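Local coordinates for protein benzoate transport porin BenP (Acinetobacter baumannii AB307-0294, PDB 5DL8) that forms an outer-membrane beta-barrel of the OprD porin family that probably lets small solutes such as benzoate pass, at residues Gln21-Asn32 with Trp50-Lys61. Residues are numbered along the deposited sequence; the frame is centred on the assembly and turned at random.
Sequences QTEDEWKFTLKN and WSQAASLFYKSK
Glu-25 to Asn-32 runs antiparallel to Trp-50 to Lys-59, the strand axes 4.7 Å apart, as part of the first hairpin of the porin barrel. Glu-25/Lys-59, Lys-27/Phe-57, Thr-29/Ser-55 and Lys-31/Ala-53 are hydrogen-bonded pairs, each with two N-H to O=C bonds; the pairs between them are non-hydrogen-bonded. Side chains alternate between two unlike faces. On one, Tyr-58 turns its edge to the face of Trp-26, Tyr-58 CD1 lying 3.4 Å above the middle of the indole, with the ring planes at 51°. Leu-56 CD1 stands at the edge of the indole, 4.1 Å from Trp-26 CE3, and Leu-30 CD2 meets the Ala-54 methyl. Farther along, Asn-32 is held through both ends of its amide: OD1 accepts from Trp-50 NE1 at 2.8 Å, and ND2 donates to Gln-52 OE1. A bend at chi2 (67°) folds Gln-52 back, and its NE2 also bonds Ala-53 O, on the opposite face of that carbonyl from Lys-31 N. The other face carries Lys-27, Phe-57 and Lys-59, and a water joins Thr-29 OG1 (2.8 Å) to Ser-55 OG (2.9 Å). Ahead of Glu-25, Asp-24 OD1 takes a nearly straight bond (168°) from Lys-61 N, while extended Gln-21 sends NE2 to Lys-59 O and Glu-23 O. Strand 394-406 flanks Glu-25 to Asn-32 and closes the barrel, Phe-407 stacking on Trp-26. The mainly apolar face, its amides mutually bonded, is consistent with a lipid-facing exterior and the largely polar one with the barrel interior; Asp-24 and Gln-21 secure the first strand's start.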
loop_
_atom_site.group_PDB
_atom_site.type_symbol
_atom_site.label_atom_id
_atom_site.label_comp_id
_atom_site.label_asym_id
_atom_site.label_seq_id
_atom_site.Cartn_x
_atom_site.Cartn_y
_atom_site.Cartn_z
ATOM N N GLN A 21 -18.109 -10.835 12.026
ATOM C CA GLN A 21 -17.327 -12.080 12.054
ATOM C C GLN A 21 -17.766 -13.117 13.114
ATOM O O GLN A 21 -17.558 -12.909 14.320
ATOM C CB GLN A 21 -15.846 -11.732 12.278
ATOM C CG GLN A 21 -14.836 -12.805 11.890
ATOM C CD GLN A 21 -13.427 -12.366 12.272
ATOM O OE1 GLN A 21 -13.098 -11.196 12.084
ATOM N NE2 GLN A 21 -12.596 -13.283 12.843
ATOM N N THR A 22 -18.301 -14.261 12.657
ATOM C CA THR A 22 -18.843 -15.330 13.551
ATOM C C THR A 22 -17.767 -16.310 14.083
ATOM O O THR A 22 -17.930 -16.875 15.178
ATOM C CB THR A 22 -19.994 -16.171 12.888
ATOM O OG1 THR A 22 -19.573 -16.626 11.605
ATOM C CG2 THR A 22 -21.305 -15.384 12.751
ATOM N N GLU A 23 -16.689 -16.510 13.311
ATOM C CA GLU A 23 -15.614 -17.488 13.619
ATOM C C GLU A 23 -14.214 -16.809 13.793
ATOM O O GLU A 23 -13.861 -15.894 13.033
ATOM C CB GLU A 23 -15.553 -18.543 12.464
ATOM C CG GLU A 23 -16.687 -19.597 12.351
ATOM C CD GLU A 23 -16.786 -20.500 13.617
ATOM O OE1 GLU A 23 -15.737 -20.933 14.174
ATOM O OE2 GLU A 23 -17.909 -20.759 14.086
ATOM N N ASP A 24 -13.401 -17.285 14.742
ATOM C CA ASP A 24 -11.960 -16.875 14.790
ATOM C C ASP A 24 -11.296 -17.181 13.430
ATOM O O ASP A 24 -11.694 -18.162 12.739
ATOM C CB ASP A 24 -11.148 -17.603 15.855
ATOM C CG ASP A 24 -11.525 -17.236 17.307
ATOM O OD1 ASP A 24 -12.388 -16.432 17.606
ATOM O OD2 ASP A 24 -10.875 -17.782 18.199
ATOM N N GLU A 25 -10.349 -16.312 13.043
ATOM C CA GLU A 25 -9.561 -16.413 11.803
ATOM C C GLU A 25 -8.102 -16.285 12.254
ATOM O O GLU A 25 -7.736 -15.335 12.948
ATOM C CB GLU A 25 -9.885 -15.296 10.763
ATOM C CG GLU A 25 -11.281 -15.400 10.082
ATOM C CD GLU A 25 -11.859 -14.082 9.500
ATOM O OE1 GLU A 25 -11.152 -13.108 9.187
ATOM O OE2 GLU A 25 -13.085 -14.000 9.343
ATOM N N TRP A 26 -7.308 -17.316 11.926
ATOM C CA TRP A 26 -5.856 -17.308 12.066
ATOM C C TRP A 26 -5.171 -17.294 10.678
ATOM O O TRP A 26 -5.706 -17.884 9.711
ATOM C CB TRP A 26 -5.431 -18.542 12.787
ATOM C CG TRP A 26 -5.928 -18.761 14.153
ATOM C CD1 TRP A 26 -7.125 -19.308 14.500
ATOM C CD2 TRP A 26 -5.208 -18.568 15.348
ATOM N NE1 TRP A 26 -7.205 -19.407 15.817
ATOM C CE2 TRP A 26 -6.045 -18.965 16.384
ATOM C CE3 TRP A 26 -3.929 -18.027 15.651
ATOM C CZ2 TRP A 26 -5.661 -18.901 17.746
ATOM C CZ3 TRP A 26 -3.522 -17.940 17.013
ATOM C CH2 TRP A 26 -4.394 -18.388 18.049
ATOM N N LYS A 27 -3.994 -16.657 10.557
ATOM C CA LYS A 27 -3.233 -16.748 9.295
ATOM C C LYS A 27 -1.807 -16.972 9.668
ATOM O O LYS A 27 -1.277 -16.171 10.409
ATOM C CB LYS A 27 -3.382 -15.462 8.493
ATOM C CG LYS A 27 -3.014 -15.599 7.022
ATOM C CD LYS A 27 -3.318 -14.430 6.042
ATOM C CE LYS A 27 -3.197 -13.035 6.658
ATOM N NZ LYS A 27 -3.525 -11.980 5.612
ATOM N N PHE A 28 -1.220 -18.062 9.195
ATOM C CA PHE A 28 0.192 -18.349 9.312
ATOM C C PHE A 28 0.854 -18.150 7.974
ATOM O O PHE A 28 0.414 -18.686 6.968
ATOM C CB PHE A 28 0.436 -19.820 9.713
ATOM C CG PHE A 28 1.883 -20.153 9.856
ATOM C CD1 PHE A 28 2.641 -19.558 10.823
ATOM C CD2 PHE A 28 2.499 -21.016 8.999
ATOM C CE1 PHE A 28 4.022 -19.781 10.909
ATOM C CE2 PHE A 28 3.869 -21.289 9.110
ATOM C CZ PHE A 28 4.629 -20.675 10.052
ATOM N N THR A 29 1.954 -17.415 7.977
ATOM C CA THR A 29 2.728 -17.210 6.772
ATOM C C THR A 29 4.253 -17.458 6.972
ATOM O O THR A 29 4.779 -17.408 8.044
ATOM C CB THR A 29 2.570 -15.793 6.117
ATOM O OG1 THR A 29 3.240 -14.829 6.888
ATOM C CG2 THR A 29 1.107 -15.309 5.903
ATOM N N LEU A 30 4.884 -17.675 5.812
ATOM C CA LEU A 30 6.284 -17.748 5.516
ATOM C C LEU A 30 6.543 -16.959 4.234
ATOM O O LEU A 30 5.813 -17.008 3.232
ATOM C CB LEU A 30 6.814 -19.211 5.336
ATOM C CG LEU A 30 6.593 -20.205 6.478
ATOM C CD1 LEU A 30 6.820 -21.631 6.025
ATOM C CD2 LEU A 30 7.481 -19.937 7.642
ATOM N N LYS A 31 7.638 -16.231 4.312
ATOM C CA LYS A 31 8.175 -15.493 3.195
ATOM C C LYS A 31 9.748 -15.575 3.113
ATOM O O LYS A 31 10.490 -15.020 3.978
ATOM C CB LYS A 31 7.776 -14.014 3.361
ATOM C CG LYS A 31 8.000 -13.243 2.031
ATOM C CD LYS A 31 7.591 -11.764 2.080
ATOM C CE LYS A 31 6.074 -11.617 1.852
ATOM N NZ LYS A 31 5.677 -10.134 2.034
ATOM N N ASN A 32 10.211 -16.081 2.008
ATOM C CA ASN A 32 11.600 -16.077 1.611
ATOM C C ASN A 32 11.650 -15.000 0.560
ATOM O O ASN A 32 11.089 -15.181 -0.523
ATOM C CB ASN A 32 11.987 -17.408 0.966
ATOM C CG ASN A 32 13.537 -17.573 0.699
ATOM O OD1 ASN A 32 14.127 -17.050 -0.256
ATOM N ND2 ASN A 32 14.161 -18.385 1.529
ATOM N N TRP A 50 18.276 -10.662 1.268
ATOM C CA TRP A 50 17.720 -11.979 1.223
ATOM C C TRP A 50 17.354 -12.188 2.654
ATOM O O TRP A 50 18.229 -12.095 3.571
ATOM C CB TRP A 50 18.788 -13.085 0.794
ATOM C CG TRP A 50 18.170 -14.420 0.513
ATOM C CD1 TRP A 50 16.908 -14.640 -0.022
ATOM C CD2 TRP A 50 18.707 -15.697 0.808
ATOM N NE1 TRP A 50 16.662 -15.963 -0.095
ATOM C CE2 TRP A 50 17.745 -16.643 0.411
ATOM C CE3 TRP A 50 19.917 -16.135 1.364
ATOM C CZ2 TRP A 50 17.942 -18.004 0.518
ATOM C CZ3 TRP A 50 20.132 -17.519 1.541
ATOM C CH2 TRP A 50 19.113 -18.448 1.113
ATOM N N SER A 51 16.085 -12.533 2.844
ATOM C CA SER A 51 15.562 -12.797 4.188
ATOM C C SER A 51 14.528 -13.904 4.219
ATOM O O SER A 51 13.875 -14.144 3.170
ATOM C CB SER A 51 15.037 -11.503 4.834
ATOM O OG SER A 51 14.041 -10.890 4.068
ATOM N N GLN A 52 14.418 -14.546 5.397
ATOM C CA GLN A 52 13.351 -15.531 5.685
ATOM C C GLN A 52 12.543 -15.048 6.864
ATOM O O GLN A 52 13.155 -14.625 7.864
ATOM C CB GLN A 52 13.905 -16.915 6.023
ATOM C CG GLN A 52 12.882 -17.948 6.374
ATOM C CD GLN A 52 12.014 -18.287 5.143
ATOM O OE1 GLN A 52 12.529 -18.580 4.054
ATOM N NE2 GLN A 52 10.714 -18.224 5.302
ATOM N N ALA A 53 11.193 -15.098 6.719
ATOM C CA ALA A 53 10.264 -14.617 7.740
ATOM C C ALA A 53 9.218 -15.680 8.065
ATOM O O ALA A 53 8.936 -16.560 7.237
ATOM C CB ALA A 53 9.549 -13.337 7.272
ATOM N N ALA A 54 8.717 -15.616 9.299
ATOM C CA ALA A 54 7.572 -16.380 9.787
ATOM C C ALA A 54 6.654 -15.389 10.571
ATOM O O ALA A 54 7.153 -14.529 11.273
ATOM C CB ALA A 54 7.964 -17.530 10.679
ATOM N N SER A 55 5.338 -15.538 10.360
ATOM C CA SER A 55 4.353 -14.648 10.928
ATOM C C SER A 55 3.070 -15.338 11.284
ATOM O O SER A 55 2.696 -16.326 10.654
ATOM C CB SER A 55 3.994 -13.537 9.951
ATOM O OG SER A 55 5.115 -12.780 9.570
ATOM N N LEU A 56 2.397 -14.776 12.272
ATOM C CA LEU A 56 1.102 -15.259 12.696
ATOM C C LEU A 56 0.132 -14.087 13.034
ATOM O O LEU A 56 0.551 -13.084 13.646
ATOM C CB LEU A 56 1.315 -16.151 13.927
ATOM C CG LEU A 56 0.071 -16.882 14.458
ATOM C CD1 LEU A 56 -0.474 -17.779 13.374
ATOM C CD2 LEU A 56 0.418 -17.620 15.724
ATOM N N PHE A 57 -1.088 -14.199 12.535
ATOM C CA PHE A 57 -2.149 -13.164 12.656
ATOM C C PHE A 57 -3.440 -13.832 13.192
ATOM O O PHE A 57 -3.885 -14.894 12.727
ATOM C CB PHE A 57 -2.492 -12.465 11.308
ATOM C CG PHE A 57 -1.295 -11.883 10.626
ATOM C CD1 PHE A 57 -0.533 -12.670 9.752
ATOM C CD2 PHE A 57 -0.868 -10.595 10.910
ATOM C CE1 PHE A 57 0.607 -12.163 9.148
ATOM C CE2 PHE A 57 0.253 -10.063 10.284
ATOM C CZ PHE A 57 1.020 -10.855 9.447
ATOM N N TYR A 58 -4.005 -13.201 14.195
ATOM C CA TYR A 58 -5.155 -13.689 14.868
ATOM C C TYR A 58 -6.220 -12.597 14.903
ATOM O O TYR A 58 -5.915 -11.412 15.244
ATOM C CB TYR A 58 -4.785 -14.101 16.263
ATOM C CG TYR A 58 -6.007 -14.427 17.113
ATOM C CD1 TYR A 58 -6.742 -15.628 16.924
ATOM C CD2 TYR A 58 -6.443 -13.528 18.121
ATOM C CE1 TYR A 58 -7.852 -15.896 17.725
ATOM C CE2 TYR A 58 -7.510 -13.820 18.916
ATOM C CZ TYR A 58 -8.195 -14.984 18.713
ATOM O OH TYR A 58 -9.254 -15.175 19.487
ATOM N N LYS A 59 -7.443 -13.005 14.545
ATOM C CA LYS A 59 -8.613 -12.168 14.676
ATOM C C LYS A 59 -9.758 -12.865 15.254
ATOM O O LYS A 59 -10.396 -13.675 14.560
ATOM C CB LYS A 59 -9.124 -11.778 13.328
ATOM C CG LYS A 59 -8.151 -11.016 12.496
ATOM C CD LYS A 59 -8.784 -10.655 11.168
ATOM C CE LYS A 59 -10.050 -9.874 11.434
ATOM N NZ LYS A 59 -10.343 -9.102 10.206
ATOM N N SER A 60 -10.114 -12.496 16.463
ATOM C CA SER A 60 -11.260 -13.125 17.088
ATOM C C SER A 60 -12.607 -12.885 16.390
ATOM O O SER A 60 -12.862 -11.859 15.769
ATOM C CB SER A 60 -11.388 -12.765 18.575
ATOM O OG SER A 60 -11.967 -11.492 18.758
ATOM N N LYS A 61 -13.481 -13.870 16.537
ATOM C CA LYS A 61 -14.898 -13.599 16.343
ATOM C C LYS A 61 -15.327 -12.478 17.317
ATOM O O LYS A 61 -14.703 -12.232 18.370
ATOM C CB LYS A 61 -15.761 -14.866 16.567
ATOM C CG LYS A 61 -15.861 -15.381 18.012
ATOM C CD LYS A 61 -16.701 -16.683 18.105
ATOM C CE LYS A 61 -16.304 -17.609 19.268
ATOM N NZ LYS A 61 -16.964 -18.946 19.251
HETATM O O HOH W 1 6.007 -14.252 7.209
#